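Local coordinates for VP35 (PDB 6DKU), which is a bat-genome homologue of the filoviral polymerase cofactor VP35, present here as its interferon inhibitory domain, and probably antagonises innate immune signalling, at residues 23-26 against 27-30; 48-51 against 52-55. The protein carries 1 engineered substitution. All coordinates share one frame; numbering follows the deposited sequence.

Contact 1: 23-26 against 27-30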
loop_
_atom_site.group_PDB
_atom_site.type_symbol
_atom_site.label_atom_id
_atom_site.label_comp_id
_atom_site.label_asym_id
_atom_site.label_seq_id
_atom_site.Cartn_x
_atom_site.Cartn_y
_atom_site.Cartn_z
ATOM N N PRO A 23 -4.704 -9.514 12.743
ATOM C CA PRO A 23 -4.852 -10.164 11.441
ATOM C C PRO A 23 -4.405 -9.239 10.324
ATOM O O PRO A 23 -4.301 -8.021 10.489
ATOM C CB PRO A 23 -6.353 -10.456 11.354
ATOM C CG PRO A 23 -6.978 -9.449 12.247
ATOM C CD PRO A 23 -6.007 -9.246 13.373
ATOM N N ARG A 24 -4.134 -9.839 9.170
ATOM C CA ARG A 24 -3.685 -9.056 8.028
ATOM C C ARG A 24 -4.832 -8.181 7.549
ATOM O O ARG A 24 -5.955 -8.661 7.375
ATOM C CB ARG A 24 -3.182 -9.975 6.915
ATOM C CG ARG A 24 -2.928 -9.272 5.596
ATOM C CD ARG A 24 -2.811 -10.250 4.445
ATOM N NE ARG A 24 -2.199 -9.619 3.281
ATOM C CZ ARG A 24 -0.996 -9.917 2.805
ATOM N NH1 ARG A 24 -0.258 -10.846 3.388
ATOM N NH2 ARG A 24 -0.529 -9.287 1.739
ATOM N N THR A 25 -4.565 -6.880 7.395
ATOM C CA THR A 25 -5.583 -5.929 6.948
ATOM C C THR A 25 -5.070 -5.074 5.799
ATOM O O THR A 25 -3.968 -5.297 5.285
ATOM C CB THR A 25 -6.033 -4.998 8.084
ATOM O OG1 THR A 25 -4.992 -4.058 8.382
ATOM C CG2 THR A 25 -6.384 -5.776 9.338
ATOM N N ALA A 26 -5.851 -4.065 5.411
ATOM C CA ALA A 26 -5.433 -3.206 4.315
ATOM C C ALA A 26 -4.188 -2.388 4.630
ATOM O O ALA A 26 -3.626 -1.791 3.711
ATOM C CB ALA A 26 -6.566 -2.262 3.917
ATOM N N PHE A 27 -3.752 -2.314 5.891
ATOM C CA PHE A 27 -2.511 -1.590 6.158
ATOM C C PHE A 27 -1.311 -2.392 5.673
ATOM O O PHE A 27 -0.400 -1.838 5.043
ATOM C CB PHE A 27 -2.392 -1.255 7.647
ATOM C CG PHE A 27 -3.231 -0.074 8.075
ATOM C CD1 PHE A 27 -2.798 1.224 7.853
ATOM C CD2 PHE A 27 -4.461 -0.266 8.695
ATOM C CE1 PHE A 27 -3.572 2.316 8.244
ATOM C CE2 PHE A 27 -5.241 0.819 9.090
ATOM C CZ PHE A 27 -4.795 2.110 8.860
ATOM N N HIS A 28 -1.303 -3.703 5.943
ATOM C CA HIS A 28 -0.285 -4.580 5.372
ATOM C C HIS A 28 -0.255 -4.450 3.855
ATOM O O HIS A 28 0.816 -4.330 3.244
ATOM C CB HIS A 28 -0.561 -6.034 5.762
ATOM C CG HIS A 28 -0.679 -6.264 7.235
ATOM N ND1 HIS A 28 -1.828 -5.981 7.943
ATOM C CD2 HIS A 28 0.203 -6.767 8.131
ATOM C CE1 HIS A 28 -1.645 -6.296 9.213
ATOM N NE2 HIS A 28 -0.420 -6.771 9.352
ATOM N N GLU A 29 -1.439 -4.462 3.236
ATOM C CA GLU A 29 -1.529 -4.298 1.795
ATOM C C GLU A 29 -1.022 -2.936 1.349
ATOM O O GLU A 29 -0.427 -2.832 0.276
ATOM C CB GLU A 29 -2.967 -4.505 1.323
ATOM C CG GLU A 29 -3.684 -5.647 2.004
ATOM C CD GLU A 29 -3.213 -7.012 1.539
ATOM O OE1 GLU A 29 -2.261 -7.074 0.726
ATOM O OE2 GLU A 29 -3.801 -8.023 1.989
ATOM N N LEU A 30 -1.242 -1.886 2.139
ATOM C CA LEU A 30 -0.720 -0.579 1.754
ATOM C C LEU A 30 0.801 -0.575 1.779
ATOM O O LEU A 30 1.443 0.000 0.891
ATOM C CB LEU A 30 -1.274 0.509 2.671
ATOM C CG LEU A 30 -0.848 1.937 2.327
ATOM C CD1 LEU A 30 -1.028 2.231 0.842
ATOM C CD2 LEU A 30 -1.635 2.930 3.156
#

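Contact 2: 48-51 against 52-55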
loop_
_atom_site.group_PDB
_atom_site.type_symbol
_atom_site.label_atom_id
_atom_site.label_comp_id
_atom_site.label_asym_id
_atom_site.label_seq_id
_atom_site.Cartn_x
_atom_site.Cartn_y
_atom_site.Cartn_z
ATOM N N MET A 48 10.819 4.832 3.771
ATOM C CA MET A 48 11.255 4.324 5.065
ATOM C C MET A 48 11.708 5.456 5.979
ATOM O O MET A 48 11.376 5.480 7.170
ATOM C CB MET A 48 12.381 3.319 4.870
ATOM C CG MET A 48 13.040 2.885 6.155
ATOM S SD MET A 48 12.166 1.495 6.885
ATOM C CE MET A 48 12.283 0.292 5.560
ATOM N N ASP A 49 12.483 6.397 5.440
ATOM C CA ASP A 49 12.906 7.544 6.233
ATOM C C ASP A 49 11.704 8.327 6.744
ATOM O O ASP A 49 11.684 8.758 7.903
ATOM C CB ASP A 49 13.825 8.439 5.402
ATOM C CG ASP A 49 15.209 7.836 5.198
ATOM O OD1 ASP A 49 15.595 6.944 5.990
ATOM O OD2 ASP A 49 15.906 8.262 4.245
ATOM N N HIS A 50 10.684 8.505 5.898
ATOM C CA HIS A 50 9.482 9.213 6.326
ATOM C C HIS A 50 8.737 8.439 7.410
ATOM O O HIS A 50 8.285 9.023 8.403
ATOM C CB HIS A 50 8.577 9.468 5.120
ATOM C CG HIS A 50 7.275 10.124 5.466
ATOM N ND1 HIS A 50 7.109 11.492 5.474
ATOM C CD2 HIS A 50 6.078 9.596 5.819
ATOM C CE1 HIS A 50 5.864 11.780 5.812
ATOM N NE2 HIS A 50 5.219 10.647 6.030
ATOM N N PHE A 51 8.594 7.125 7.224
ATOM C CA PHE A 51 7.969 6.267 8.227
ATOM C C PHE A 51 8.661 6.405 9.578
ATOM O O PHE A 51 8.010 6.634 10.608
ATOM C CB PHE A 51 8.014 4.820 7.735
ATOM C CG PHE A 51 7.455 3.818 8.703
ATOM C CD1 PHE A 51 6.086 3.644 8.824
ATOM C CD2 PHE A 51 8.298 3.020 9.459
ATOM C CE1 PHE A 51 5.565 2.715 9.696
ATOM C CE2 PHE A 51 7.785 2.084 10.334
ATOM C CZ PHE A 51 6.417 1.932 10.454
ATOM N N ASN A 52 9.989 6.277 9.593
ATOM C CA ASN A 52 10.720 6.408 10.844
ATOM C C ASN A 52 10.621 7.818 11.411
ATOM O O ASN A 52 10.631 7.991 12.635
ATOM C CB ASN A 52 12.176 6.009 10.633
ATOM C CG ASN A 52 12.326 4.546 10.292
ATOM O OD1 ASN A 52 11.601 3.701 10.811
ATOM N ND2 ASN A 52 13.272 4.236 9.418
ATOM N N ARG A 53 10.533 8.832 10.548
ATOM C CA ARG A 53 10.303 10.192 11.028
ATOM C C ARG A 53 8.983 10.270 11.782
ATOM O O ARG A 53 8.916 10.816 12.890
ATOM C CB ARG A 53 10.307 11.176 9.854
ATOM C CG ARG A 53 11.653 11.819 9.554
ATOM C CD ARG A 53 11.515 12.939 8.514
ATOM N NE ARG A 53 11.050 12.451 7.211
ATOM C CZ ARG A 53 11.850 12.106 6.204
ATOM N NH1 ARG A 53 13.171 12.193 6.338
ATOM N NH2 ARG A 53 11.329 11.671 5.059
ATOM N N GLU A 54 7.922 9.707 11.198
ATOM C CA GLU A 54 6.604 9.822 11.809
ATOM C C GLU A 54 6.528 9.035 13.113
ATOM O O GLU A 54 5.946 9.516 14.094
ATOM C CB GLU A 54 5.526 9.382 10.816
ATOM C CG GLU A 54 5.515 10.182 9.508
ATOM C CD GLU A 54 5.055 11.628 9.689
ATOM O OE1 GLU A 54 5.827 12.444 10.232
ATOM O OE2 GLU A 54 3.918 11.951 9.290
ATOM N N LEU A 55 7.146 7.847 13.165
ATOM C CA LEU A 55 7.242 7.144 14.443
ATOM C C LEU A 55 8.038 7.946 15.465
ATOM O O LEU A 55 7.680 7.988 16.646
ATOM C CB LEU A 55 7.875 5.771 14.266
ATOM C CG LEU A 55 7.131 4.778 13.387
ATOM C CD1 LEU A 55 7.858 3.438 13.405
ATOM C CD2 LEU A 55 5.719 4.654 13.882
#

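Contact 1: 23-26 against 27-30
Arg24 and Glu29 meet at the start of helix 26-37, Arg24 from the loop before it and Glu29 from its first turn, their side chains running at about a right angle to each other. The guanidinium approaches side-on: NE lies 2.6 Å from Glu29 OE2 and NH2 3.0 Å from Glu29 OE1, so that each carboxylate oxygen takes one nitrogen of the salt bridge. Both bonds are nearly straight. They stay close to the guanidinium plane but reach the oxygens from above the carboxylate, the two planes being turned 47° apart. Glu29 bends at CB-CG (chi2 -74°), folding its carboxylate back toward the loop that leads into the helix. Two bonds in this geometry hinder rotation of either group.

Beside this pair, the His28 imidazole presents a face to the backbone of Arg24, whose CA sits 3.9 Å from the ring centroid in a CH-pi contact, offset toward the rim. His28 ND1 makes a weak hydrogen bond to Thr25 O (3.5 Å) and also lies 2.9 Å from Thr25 N. Thr25 is the N-cap: with OG1 between its own backbone N and carbonyl carbon (chi1 72°), the hydroxyl accepts from Phe27 N at 3.3 Å, satisfying an amide of the first turn. The same OG1 lies at the edge of the Phe27 ring, near CD2. A weak bond from Glu29 N to Thr25 O (3.4 Å) comes first along the helix, followed by the firmer Leu30 N to Ala26 O (2.9 Å).

The two carboxylate oxygens of Glu29 have second partners, the hydroxyls of Tyr95 and Tyr115, the latter on strand 113-119; this ties the helix start to the sheet. On the helix-bundle side, Phe27 packs edge-to-face on His62 and touches Ile66, and Leu30 rests on Ile65 and Thr69 of helix 61-71.

Contact 2: 48-51 against 52-55
His50 and Phe51 both carry CG anti to the backbone N (chi1 177° in each), while Glu54 and Leu55, one helical turn on, have CG beside theirs; each ring thereby meets the side chain four residues later. Chi1 of Glu54 (-58°) lays its CG over a face of the His50 imidazole, 3.9 Å from the centroid, as a CH-pi contact. The bend at chi2 (-69°) then turns the carboxylate toward the NE2 side of the ring, where the Ser67 hydroxyl bonds to both His50 NE2 and Glu54 OE2; Arg71 adds a salt bridge to Glu54. Leu55 CG similarly covers a face of the Phe51 ring, and Leu55 CD1 lies 3.4 Å from Phe51 CE2. At the edge of that ring stands Asn52 OD1.

Arg53 folds back along the helix, its guanidinium face over Asp49 O and NH2 3.5 Å from His50 CB.

Beneath run the regular alpha-helical bonds from N of residue i+4 to O of residue i, such as Asn52 N to Met48 O (2.9 Å). The side chains divide as in an amphipathic helix of a helical bundle: Met48 and Phe51 pack on helix 9-18, His50, Phe51 and Glu54 on helix 61-71, and Arg53 is exposed.

In the fold
Both contacts are local and partly buried, with centres about 18 Å apart and no direct touch. Contact 1 spans the loop-to-helix junction at the start of helix 26-37, nearer the centre of the chain and against the sheet; its chemistry is that of a start, with a capping hydroxyl and a salt bridge whose glutamate also binds two tyrosine hydroxyls. Contact 2 lies farther out, wholly within the next helix, 41-56, and relies on regular backbone bonding and ring-to-aliphatic packing. Both send buried side chains to helix 61-71, and each has an exposed arginine: Arg24 is salt-bridged to a buried glutamate, whereas Arg53 lies over the helix backbone. In each, a buried glutamate finds polar partners beyond its own helix.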